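Local coordinates for hypothetical protein, IPT/TIG domain protein (Bacteroides ovatus, PDB 4HW6), which is of unknown function but, with an IPT/TIG domain and a six-bladed beta-propeller, probably binds carbohydrate as an auxiliary nutrient-binding protein, at residues V279-G284 with E351-D356. Residues are numbered along the deposited sequence; the frame is centred on the assembly and turned at random.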
# COMPACT_ATOMS: atom_id res chain seq x y z
N VAL A 279 -4.05 11.84 -9.59
CA VAL A 279 -4.59 10.51 -9.34
C VAL A 279 -6.11 10.54 -9.48
O VAL A 279 -6.80 11.26 -8.75
CB VAL A 279 -4.24 9.97 -7.91
CG1 VAL A 279 -4.63 8.51 -7.83
CG2 VAL A 279 -2.76 10.18 -7.54
N TRP A 280 -6.64 9.74 -10.42
CA TRP A 280 -8.07 9.61 -10.61
C TRP A 280 -8.72 8.85 -9.45
O TRP A 280 -8.22 7.80 -9.01
CB TRP A 280 -8.41 8.94 -11.96
CG TRP A 280 -8.22 9.85 -13.10
CD1 TRP A 280 -7.16 9.89 -13.96
CD2 TRP A 280 -9.05 10.96 -13.44
NE1 TRP A 280 -7.31 10.92 -14.87
CE2 TRP A 280 -8.45 11.61 -14.54
CE3 TRP A 280 -10.25 11.46 -12.91
CZ2 TRP A 280 -9.03 12.73 -15.13
CZ3 TRP A 280 -10.79 12.59 -13.49
CH2 TRP A 280 -10.18 13.21 -14.59
N HIS A 281 -9.85 9.35 -8.96
CA HIS A 281 -10.69 8.56 -8.09
C HIS A 281 -11.12 7.32 -8.86
O HIS A 281 -11.31 7.38 -10.06
CB HIS A 281 -11.93 9.34 -7.66
CG HIS A 281 -12.70 8.69 -6.56
ND1 HIS A 281 -13.78 7.85 -6.78
CD2 HIS A 281 -12.56 8.77 -5.21
CE1 HIS A 281 -14.26 7.45 -5.62
NE2 HIS A 281 -13.54 7.98 -4.65
N PRO A 282 -11.29 6.18 -8.16
CA PRO A 282 -11.62 4.97 -8.90
C PRO A 282 -12.91 5.07 -9.72
O PRO A 282 -13.03 4.42 -10.75
CB PRO A 282 -11.74 3.91 -7.79
CG PRO A 282 -10.75 4.37 -6.78
CD PRO A 282 -10.86 5.88 -6.78
N THR A 283 -13.86 5.89 -9.29
CA THR A 283 -15.09 6.11 -10.08
C THR A 283 -14.86 6.86 -11.40
O THR A 283 -15.69 6.79 -12.31
CB THR A 283 -16.12 6.94 -9.30
OG1 THR A 283 -15.57 8.23 -8.99
CG2 THR A 283 -16.54 6.24 -8.01
N GLY A 284 -13.78 7.62 -11.47
CA GLY A 284 -13.53 8.53 -12.60
C GLY A 284 -14.28 9.85 -12.53
O GLY A 284 -14.22 10.63 -13.48
N GLU A 351 -21.58 4.77 1.00
CA GLU A 351 -21.55 6.23 0.94
C GLU A 351 -21.13 6.60 -0.47
O GLU A 351 -20.65 5.74 -1.20
CB GLU A 351 -20.63 6.81 2.03
CG GLU A 351 -21.08 6.35 3.42
CD GLU A 351 -20.46 7.10 4.58
OE1 GLU A 351 -21.07 7.08 5.67
OE2 GLU A 351 -19.36 7.69 4.44
N GLU A 352 -21.32 7.86 -0.85
CA GLU A 352 -20.97 8.30 -2.21
C GLU A 352 -19.49 8.08 -2.48
O GLU A 352 -19.09 7.72 -3.59
CB GLU A 352 -21.31 9.77 -2.45
CG GLU A 352 -22.70 9.97 -3.05
CD GLU A 352 -22.93 11.39 -3.54
OE1 GLU A 352 -21.94 12.05 -3.94
OE2 GLU A 352 -24.10 11.83 -3.53
N ASP A 353 -18.67 8.30 -1.46
CA ASP A 353 -17.23 8.03 -1.57
C ASP A 353 -16.82 6.93 -0.61
O ASP A 353 -16.85 7.10 0.59
CB ASP A 353 -16.41 9.30 -1.30
CG ASP A 353 -14.98 9.18 -1.78
OD1 ASP A 353 -14.48 8.06 -2.03
OD2 ASP A 353 -14.33 10.23 -1.93
N GLU A 354 -16.41 5.79 -1.16
CA GLU A 354 -16.06 4.64 -0.35
C GLU A 354 -14.57 4.54 -0.08
O GLU A 354 -14.14 3.55 0.51
CB GLU A 354 -16.57 3.35 -1.04
CG GLU A 354 -18.08 3.21 -0.94
CD GLU A 354 -18.60 1.91 -1.54
OE1 GLU A 354 -18.10 1.51 -2.62
OE2 GLU A 354 -19.52 1.30 -0.94
N TYR A 355 -13.80 5.57 -0.43
CA TYR A 355 -12.32 5.52 -0.40
C TYR A 355 -11.69 6.59 0.48
O TYR A 355 -12.16 7.72 0.51
CB TYR A 355 -11.73 5.69 -1.81
CG TYR A 355 -12.08 4.55 -2.72
CD1 TYR A 355 -13.27 4.55 -3.41
CD2 TYR A 355 -11.24 3.45 -2.85
CE1 TYR A 355 -13.63 3.49 -4.22
CE2 TYR A 355 -11.59 2.38 -3.64
CZ TYR A 355 -12.78 2.42 -4.35
OH TYR A 355 -13.17 1.37 -5.15
N ASP A 356 -10.62 6.20 1.18
CA ASP A 356 -9.69 7.15 1.74
C ASP A 356 -8.52 7.32 0.75
O ASP A 356 -8.26 6.45 -0.07
CB ASP A 356 -9.15 6.65 3.08
CG ASP A 356 -10.06 6.96 4.25
OD1 ASP A 356 -10.76 7.99 4.25
OD2 ASP A 356 -10.05 6.18 5.23
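D353 OD1 accepts two hydrogen bonds, and only one of them crosses between the segments: H281 NE2 donates to D353 OD1 at 2.8 Å with an N-H...O angle of 156°. The second donor is local, Y355 N to D353 OD1 at 3.0 Å, and closes an Asx turn just as strand 355-361 begins. The donors arrive from opposite faces of the carboxylate, both well out of its plane, whereas OD1 lies near the imidazole plane; ring and carboxylate planes stand 77° apart. H281 extends to this oxygen because its CG is anti to the backbone N (chi1 -169°).

At the other ring nitrogen, T283 N donates to H281 ND1 at 3.2 Å, and T283 OG1 shares a hydrogen bond with the same atom, 2.9 Å away. These bonds lie within the type I turn H281-G284 and, with the NE2 bond to D353, hold the imidazole at both nitrogens. P282, next in the turn, sets CG over the centre of the Y355 ring in a CH-pi contact, 3.8 Å from the centroid. The rings of H281 and Y355 are almost perpendicular, but their approach is oblique, with H281 NE2 3.7 Å from Y355 CD1. F342 meets the H281 ring edge-to-face and also touches P282 and Y355, while W286 touches both H281 and D353.

The contact ties the turn joining strands 276-280 and 286-291 of one propeller sheet to the start of strand 355-361 in another. A leucine in place of H281 would probably leave D353 OD1 without its cross-segment donor and T283 N without its ring acceptor. Because T283 N donates to ND1 while NE2 donates to D353, the bonding is consistent with a neutral, NE2-protonated imidazole whose polarity the aspartate would probably reinforce.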